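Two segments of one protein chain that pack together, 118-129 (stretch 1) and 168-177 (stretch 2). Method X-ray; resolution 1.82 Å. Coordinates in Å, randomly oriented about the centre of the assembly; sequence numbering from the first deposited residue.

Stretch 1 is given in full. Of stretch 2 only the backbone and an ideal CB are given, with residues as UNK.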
ATOM      1  N   ASN A 118     -16.103  -9.770  12.896  1.00 19.80           N
ATOM      2  CA  ASN A 118     -15.597  -9.662  11.529  1.00 21.88           C
ATOM      3  C   ASN A 118     -14.075  -9.680  11.434  1.00 20.74           C
ATOM      4  O   ASN A 118     -13.513  -9.538  10.347  1.00 19.34           O
ATOM      5  CB  ASN A 118     -16.144  -8.395  10.866  1.00 22.79           C
ATOM      6  CG  ASN A 118     -17.570  -8.565  10.378  1.00 22.71           C
ATOM      7  OD1 ASN A 118     -18.217  -9.572  10.661  1.00 20.63           O
ATOM      8  ND2 ASN A 118     -18.065  -7.580   9.640  1.00 21.88           N
ATOM      9  N   VAL A 119     -13.413  -9.852  12.572  1.00 18.04           N
ATOM     10  CA  VAL A 119     -11.961  -9.970  12.593  1.00 17.65           C
ATOM     11  C   VAL A 119     -11.516 -11.260  11.908  1.00 18.86           C
ATOM     12  O   VAL A 119     -12.116 -12.322  12.096  1.00 16.35           O
ATOM     13  CB  VAL A 119     -11.419  -9.944  14.041  1.00 17.16           C
ATOM     14  CG1 VAL A 119      -9.979 -10.443  14.092  1.00 19.59           C
ATOM     15  CG2 VAL A 119     -11.527  -8.543  14.619  1.00 16.38           C
ATOM     16  N   ARG A 120     -10.465 -11.155  11.101  1.00 15.89           N
ATOM     17  CA  ARG A 120      -9.855 -12.319  10.474  1.00 16.22           C
ATOM     18  C   ARG A 120      -8.344 -12.238  10.634  1.00 15.63           C
ATOM     19  O   ARG A 120      -7.733 -11.232  10.279  1.00 15.52           O
ATOM     20  CB  ARG A 120     -10.192 -12.383   8.983  1.00 17.07           C
ATOM     21  CG  ARG A 120     -11.679 -12.413   8.651  1.00 17.95           C
ATOM     22  CD  ARG A 120     -12.344 -13.713   9.071  1.00 17.61           C
ATOM     23  NE  ARG A 120     -13.725 -13.785   8.597  1.00 19.65           N
ATOM     24  CZ  ARG A 120     -14.787 -13.399   9.301  1.00 19.92           C
ATOM     25  NH1 ARG A 120     -14.641 -12.919  10.530  1.00 18.85           N
ATOM     26  NH2 ARG A 120     -16.001 -13.500   8.777  1.00 16.81           N
ATOM     27  N   VAL A 121      -7.751 -13.293  11.180  1.00 15.52           N
ATOM     28  CA  VAL A 121      -6.301 -13.429  11.228  1.00 16.42           C
ATOM     29  C   VAL A 121      -5.950 -14.808  10.698  1.00 16.86           C
ATOM     30  O   VAL A 121      -6.353 -15.823  11.265  1.00 14.86           O
ATOM     31  CB  VAL A 121      -5.745 -13.273  12.653  1.00 18.18           C
ATOM     32  CG1 VAL A 121      -4.240 -13.521  12.663  1.00 16.14           C
ATOM     33  CG2 VAL A 121      -6.064 -11.890  13.206  1.00 17.13           C
ATOM     34  N   GLU A 122      -5.203 -14.847   9.602  1.00 15.24           N
ATOM     35  CA  GLU A 122      -4.954 -16.109   8.926  1.00 17.59           C
ATOM     36  C   GLU A 122      -3.471 -16.354   8.691  1.00 18.27           C
ATOM     37  O   GLU A 122      -2.764 -15.506   8.146  1.00 15.37           O
ATOM     38  CB  GLU A 122      -5.712 -16.145   7.598  1.00 18.08           C
ATOM     39  CG  GLU A 122      -5.765 -17.522   6.955  1.00 18.86           C
ATOM     40  CD  GLU A 122      -6.878 -17.642   5.928  1.00 21.71           C
ATOM     41  OE1 GLU A 122      -6.781 -16.994   4.864  1.00 18.55           O
ATOM     42  OE2 GLU A 122      -7.850 -18.385   6.187  1.00 19.85           O
ATOM     43  N   VAL A 123      -3.008 -17.520   9.122  1.00 17.45           N
ATOM     44  CA  VAL A 123      -1.649 -17.952   8.839  1.00 19.67           C
ATOM     45  C   VAL A 123      -1.654 -18.630   7.478  1.00 20.44           C
ATOM     46  O   VAL A 123      -2.189 -19.727   7.318  1.00 19.37           O
ATOM     47  CB  VAL A 123      -1.133 -18.924   9.912  1.00 22.21           C
ATOM     48  CG1 VAL A 123       0.309 -19.313   9.628  1.00 21.93           C
ATOM     49  CG2 VAL A 123      -1.257 -18.295  11.291  1.00 19.97           C
ATOM     50  N   GLU A 124      -1.064 -17.959   6.495  1.00 17.45           N
ATOM     51  CA  GLU A 124      -1.107 -18.419   5.114  1.00 18.83           C
ATOM     52  C   GLU A 124       0.134 -19.237   4.804  1.00 19.57           C
ATOM     53  O   GLU A 124       1.060 -19.290   5.612  1.00 18.57           O
ATOM     54  CB  GLU A 124      -1.187 -17.217   4.172  1.00 17.25           C
ATOM     55  CG  GLU A 124      -2.217 -16.173   4.587  1.00 17.65           C
ATOM     56  CD  GLU A 124      -3.646 -16.658   4.421  1.00 21.89           C
ATOM     57  OE1 GLU A 124      -3.844 -17.840   4.068  1.00 17.21           O
ATOM     58  OE2 GLU A 124      -4.574 -15.852   4.646  1.00 20.52           O
ATOM     59  N   ASN A 125       0.155 -19.876   3.638  1.00 18.36           N
ATOM     60  CA  ASN A 125       1.331 -20.629   3.222  1.00 19.28           C
ATOM     61  C   ASN A 125       2.364 -19.699   2.593  1.00 18.43           C
ATOM     62  O   ASN A 125       2.230 -18.477   2.666  1.00 17.04           O
ATOM     63  CB  ASN A 125       0.952 -21.770   2.269  1.00 21.15           C
ATOM     64  CG  ASN A 125       0.335 -21.282   0.975  1.00 19.47           C
ATOM     65  OD1 ASN A 125       0.562 -20.151   0.548  1.00 17.72           O
ATOM     66  ND2 ASN A 125      -0.452 -22.143   0.339  1.00 22.47           N
ATOM     67  N   GLU A 126       3.390 -20.278   1.979  1.00 16.68           N
ATOM     68  CA  GLU A 126       4.525 -19.498   1.495  1.00 19.29           C
ATOM     69  C   GLU A 126       4.161 -18.538   0.360  1.00 18.08           C
ATOM     70  O   GLU A 126       4.901 -17.596   0.086  1.00 17.24           O
ATOM     71  CB  GLU A 126       5.669 -20.422   1.061  1.00 18.78           C
ATOM     72  CG  GLU A 126       5.341 -21.337  -0.108  1.00 21.07           C
ATOM     73  CD  GLU A 126       4.708 -22.647   0.329  1.00 25.41           C
ATOM     74  OE1 GLU A 126       4.276 -22.753   1.500  1.00 23.71           O
ATOM     75  OE2 GLU A 126       4.649 -23.574  -0.504  1.00 23.08           O
ATOM     76  N   ASP A 127       3.027 -18.776  -0.294  1.00 16.83           N
ATOM     77  CA  ASP A 127       2.546 -17.877  -1.339  1.00 17.99           C
ATOM     78  C   ASP A 127       1.447 -16.959  -0.805  1.00 18.52           C
ATOM     79  O   ASP A 127       0.769 -16.273  -1.571  1.00 16.76           O
ATOM     80  CB  ASP A 127       2.023 -18.673  -2.536  1.00 19.93           C
ATOM     81  CG  ASP A 127       3.130 -19.371  -3.304  1.00 22.20           C
ATOM     82  OD1 ASP A 127       4.284 -18.894  -3.262  1.00 25.13           O
ATOM     83  OD2 ASP A 127       2.843 -20.396  -3.955  1.00 26.70           O
ATOM     84  N   CYS A 128       1.281 -16.958   0.514  1.00 16.22           N
ATOM     85  CA  CYS A 128       0.243 -16.174   1.176  1.00 16.67           C
ATOM     86  C   CYS A 128      -1.150 -16.519   0.648  1.00 16.54           C
ATOM     87  O   CYS A 128      -1.955 -15.629   0.367  1.00 14.78           O
ATOM     88  CB  CYS A 128       0.520 -14.675   1.026  1.00 17.32           C
ATOM     89  SG  CYS A 128      -0.111 -13.680   2.410  1.00 18.11           S
ATOM     90  N   LEU A 129      -1.419 -17.816   0.517  1.00 15.81           N
ATOM     91  CA  LEU A 129      -2.742 -18.311   0.151  1.00 15.64           C
ATOM     92  C   LEU A 129      -3.220 -19.268   1.243  1.00 18.58           C
ATOM     93  O   LEU A 129      -2.404 -19.838   1.968  1.00 17.03           O
ATOM     94  CB  LEU A 129      -2.689 -19.040  -1.194  1.00 16.10           C
ATOM     95  CG  LEU A 129      -2.286 -18.217  -2.421  1.00 16.56           C
ATOM     96  CD1 LEU A 129      -1.889 -19.131  -3.572  1.00 20.80           C
ATOM     97  CD2 LEU A 129      -3.404 -17.276  -2.849  1.00 16.96           C
ATOM     98  N   UNK A 168       7.450 -21.897   6.513  1.00 20.94           N
ATOM     99  CA  UNK A 168       6.899 -21.642   5.185  1.00 22.53           C
ATOM    100  C   UNK A 168       5.686 -20.720   5.229  1.00 20.81           C
ATOM    101  O   UNK A 168       5.087 -20.423   4.196  1.00 24.15           O
ATOM    102  CB  UNK A 168       6.517 -22.964   4.515  1.00 22.53           C
ATOM    103  N   UNK A 169       5.321 -20.269   6.422  1.00 18.97           N
ATOM    104  CA  UNK A 169       4.069 -19.544   6.601  1.00 19.55           C
ATOM    105  C   UNK A 169       4.217 -18.026   6.575  1.00 17.75           C
ATOM    106  O   UNK A 169       5.280 -17.478   6.866  1.00 16.11           O
ATOM    107  CB  UNK A 169       3.428 -19.962   7.926  1.00 19.55           C
ATOM    108  N   UNK A 170       3.122 -17.366   6.217  1.00 16.76           N
ATOM    109  CA  UNK A 170       3.049 -15.914   6.182  1.00 17.22           C
ATOM    110  C   UNK A 170       1.764 -15.490   6.889  1.00 16.73           C
ATOM    111  O   UNK A 170       1.161 -16.291   7.601  1.00 17.13           O
ATOM    112  CB  UNK A 170       3.094 -15.388   4.746  1.00 17.22           C
ATOM    113  N   UNK A 171       1.337 -14.245   6.701  1.00 16.15           N
ATOM    114  CA  UNK A 171       0.242 -13.708   7.506  1.00 16.20           C
ATOM    115  C   UNK A 171      -0.641 -12.722   6.746  1.00 15.57           C
ATOM    116  O   UNK A 171      -0.148 -11.872   6.006  1.00 14.60           O
ATOM    117  CB  UNK A 171       0.809 -13.024   8.751  1.00 16.20           C
ATOM    118  N   UNK A 172      -1.950 -12.848   6.943  1.00 14.69           N
ATOM    119  CA  UNK A 172      -2.922 -11.900   6.402  1.00 16.70           C
ATOM    120  C   UNK A 172      -3.952 -11.611   7.488  1.00 15.81           C
ATOM    121  O   UNK A 172      -4.372 -12.522   8.200  1.00 17.26           O
ATOM    122  CB  UNK A 172      -3.590 -12.443   5.137  1.00 16.70           C
ATOM    123  N   UNK A 173      -4.354 -10.351   7.631  1.00 15.08           N
ATOM    124  CA  UNK A 173      -5.246  -9.976   8.731  1.00 17.12           C
ATOM    125  C   UNK A 173      -6.205  -8.837   8.402  1.00 17.74           C
ATOM    126  O   UNK A 173      -5.963  -8.040   7.494  1.00 17.29           O
ATOM    127  CB  UNK A 173      -4.409  -9.582   9.950  1.00 17.12           C
ATOM    128  N   UNK A 174      -7.289  -8.769   9.170  1.00 15.95           N
ATOM    129  CA  UNK A 174      -8.300  -7.729   9.021  1.00 17.95           C
ATOM    130  C   UNK A 174      -8.916  -7.409  10.380  1.00 17.45           C
ATOM    131  O   UNK A 174      -9.467  -8.289  11.037  1.00 15.62           O
ATOM    132  CB  UNK A 174      -9.381  -8.161   8.028  1.00 17.95           C
ATOM    133  N   UNK A 175      -8.814  -6.151  10.798  1.00 17.29           N
ATOM    134  CA  UNK A 175      -9.429  -5.698  12.043  1.00 18.24           C
ATOM    135  C   UNK A 175     -10.302  -4.478  11.771  1.00 17.33           C
ATOM    136  O   UNK A 175      -9.808  -3.355  11.768  1.00 17.61           O
ATOM    137  CB  UNK A 175      -8.363  -5.373  13.091  1.00 18.24           C
ATOM    138  N   UNK A 176     -11.606  -4.697  11.541  1.00 18.18           N
ATOM    139  CA  UNK A 176     -12.515  -3.619  11.139  1.00 18.81           C
ATOM    140  C   UNK A 176     -13.237  -2.955  12.311  1.00 17.91           C
ATOM    141  O   UNK A 176     -13.508  -3.601  13.322  1.00 17.61           O
ATOM    142  CB  UNK A 176     -13.552  -4.166  10.156  1.00 18.81           C
ATOM    143  N   UNK A 177     -13.545  -1.670  12.160  1.00 17.76           N
ATOM    144  CA  UNK A 177     -14.246  -0.915  13.197  1.00 19.63           C
ATOM    145  C   UNK A 177     -15.685  -1.390  13.354  1.00 18.39           C
ATOM    146  O   UNK A 177     -16.289  -1.896  12.407  1.00 17.17           O
ATOM    147  CB  UNK A 177     -14.222   0.580  12.873  1.00 19.63           C
TER

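Positions 170 to 176 form a strand antiparallel to strand 120-124, so alternate CB atoms fall on the two faces of the sheet, one carrying V121 and V123, the other R120, E122 and E124.

Position 168 precedes the strand, and its CB points sideways, 3.8 Å from OE1 of E126. A short donor would suit that carboxylate, as might a positive charge. The residue is N168, whose ND2 donates to E126 OE1 at 3.1 Å.

At 169 the ideal CB lies 3.6 Å from V123 CG1 and also points sideways, leaving room for an apolar chain or a longer polar one. It is E169; water 2 donates both to its OE2 (2.7 Å) and to V123 O (2.8 Å).

Position 170 pairs with E124 through two backbone hydrogen bonds. Its CB sits 3.8 Å from N125 O and 4.3 Å from C128 SG, close to the turn from N125 to C128, so a small side chain is favoured and a hydroxyl especially. S170, in the p rotamer, donates from OG to N125 O at 2.8 Å.

Position 171 faces the valine side, opposite V123 in a non-hydrogen-bonded pair; branched or long apolar residues would suit. L171 reaches V121 CG1 with its CD1 at 4.1 Å.

At 172 the CB is 3.6 Å from E124 OE2, and the acids E122 and E124 share this face. A basic chain is the natural choice, though a polar one could fit. K172 extends past them: its NZ stays 4.2 Å from E124 OE2, beyond a salt bridge, and donates to water 3 at 3.0 Å; water 3 lies 2.7 Å from C128 O.

Position 173 returns to the valine face, its CB 4.3 Å from V121 CG2; many apolar residues would serve. In F173 the ring leads away, leaving CB near that methyl.

The CB of 174 lies 4.1 Å from R120 O and 4.9 Å from N118 O, inviting a long chain with a donor. It is K174, and water 1 links its NZ (2.6 Å) to N118 O (2.7 Å).

At 175 CB points away, so only a large side chain could return to V119 and V121. F175 does: CZ meets V121 CG2 at 3.4 Å and CE1 meets V119 CG1 at 3.7 Å.

Position 176 points toward N118; a compact apolar residue fits, and phi of -93° permits proline. P176 places CG 3.7 Å from N118 CB.

Position 177 is out of reach, leaving its choice open; it is S177.

Stretch 2, residues 168-177: NESLKFKFPS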
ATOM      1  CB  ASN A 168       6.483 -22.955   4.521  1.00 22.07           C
ATOM      2  CG  ASN A 168       5.241 -23.557   5.155  1.00 27.80           C
ATOM      3  OD1 ASN A 168       5.149 -23.677   6.379  1.00 26.48           O
ATOM      4  ND2 ASN A 168       4.271 -23.923   4.324  1.00 32.66           N
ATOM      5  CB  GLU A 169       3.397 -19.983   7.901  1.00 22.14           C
ATOM      6  CG  GLU A 169       2.987 -21.444   7.883  1.00 26.08           C
ATOM      7  CD  GLU A 169       2.451 -21.924   9.216  1.00 30.55           C
ATOM      8  OE1 GLU A 169       3.142 -21.735  10.240  1.00 30.72           O
ATOM      9  OE2 GLU A 169       1.337 -22.489   9.237  1.00 33.39           O
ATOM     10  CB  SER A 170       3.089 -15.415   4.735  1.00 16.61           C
ATOM     11  OG  SER A 170       2.041 -15.976   3.965  1.00 17.06           O
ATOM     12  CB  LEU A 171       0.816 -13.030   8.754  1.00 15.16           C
ATOM     13  CG  LEU A 171      -0.180 -12.598   9.833  1.00 19.76           C
ATOM     14  CD1 LEU A 171      -0.719 -13.809  10.577  1.00 18.17           C
ATOM     15  CD2 LEU A 171       0.475 -11.626  10.801  1.00 16.62           C
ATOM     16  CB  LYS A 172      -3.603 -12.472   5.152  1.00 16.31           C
ATOM     17  CG  LYS A 172      -4.344 -11.432   4.313  1.00 17.39           C
ATOM     18  CD  LYS A 172      -4.818 -12.003   2.974  1.00 17.25           C
ATOM     19  CE  LYS A 172      -6.026 -12.916   3.143  1.00 17.86           C
ATOM     20  NZ  LYS A 172      -6.550 -13.412   1.833  1.00 14.30           N
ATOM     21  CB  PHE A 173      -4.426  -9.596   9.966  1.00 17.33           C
ATOM     22  CG  PHE A 173      -3.355  -8.582   9.693  1.00 19.17           C
ATOM     23  CD1 PHE A 173      -3.628  -7.227   9.773  1.00 18.07           C
ATOM     24  CD2 PHE A 173      -2.073  -8.985   9.360  1.00 18.85           C
ATOM     25  CE1 PHE A 173      -2.643  -6.289   9.518  1.00 19.50           C
ATOM     26  CE2 PHE A 173      -1.081  -8.056   9.107  1.00 18.97           C
ATOM     27  CZ  PHE A 173      -1.367  -6.703   9.188  1.00 18.72           C
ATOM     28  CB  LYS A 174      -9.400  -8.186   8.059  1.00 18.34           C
ATOM     29  CG  LYS A 174     -10.411  -7.100   7.723  1.00 24.12           C
ATOM     30  CD  LYS A 174     -11.845  -7.595   7.850  1.00 26.66           C
ATOM     31  CE  LYS A 174     -12.182  -8.652   6.812  1.00 24.48           C
ATOM     32  NZ  LYS A 174     -13.657  -8.780   6.635  1.00 24.50           N
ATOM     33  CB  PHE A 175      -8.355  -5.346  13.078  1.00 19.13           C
ATOM     34  CG  PHE A 175      -7.423  -6.481  13.395  1.00 18.77           C
ATOM     35  CD1 PHE A 175      -7.747  -7.413  14.367  1.00 18.95           C
ATOM     36  CD2 PHE A 175      -6.220  -6.612  12.723  1.00 18.92           C
ATOM     37  CE1 PHE A 175      -6.888  -8.462  14.655  1.00 19.95           C
ATOM     38  CE2 PHE A 175      -5.358  -7.654  13.011  1.00 19.20           C
ATOM     39  CZ  PHE A 175      -5.693  -8.579  13.977  1.00 18.65           C
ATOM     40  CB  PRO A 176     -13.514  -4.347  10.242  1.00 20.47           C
ATOM     41  CG  PRO A 176     -13.613  -5.714  10.855  1.00 22.83           C
ATOM     42  CD  PRO A 176     -12.272  -6.009  11.506  1.00 18.55           C
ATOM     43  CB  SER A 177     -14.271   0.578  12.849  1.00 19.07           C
ATOM     44  OG  SER A 177     -13.004   1.048  12.424  1.00 26.40           O
TER
HETATM   45  O   HOH W   1     -14.640 -10.620   8.172  1.00 31.52           O
HETATM   46  O   HOH W   2      -0.841 -22.190   7.605  1.00 32.03           O
HETATM   47  O   HOH W   3      -4.558 -14.865   0.104  1.00 12.20           O
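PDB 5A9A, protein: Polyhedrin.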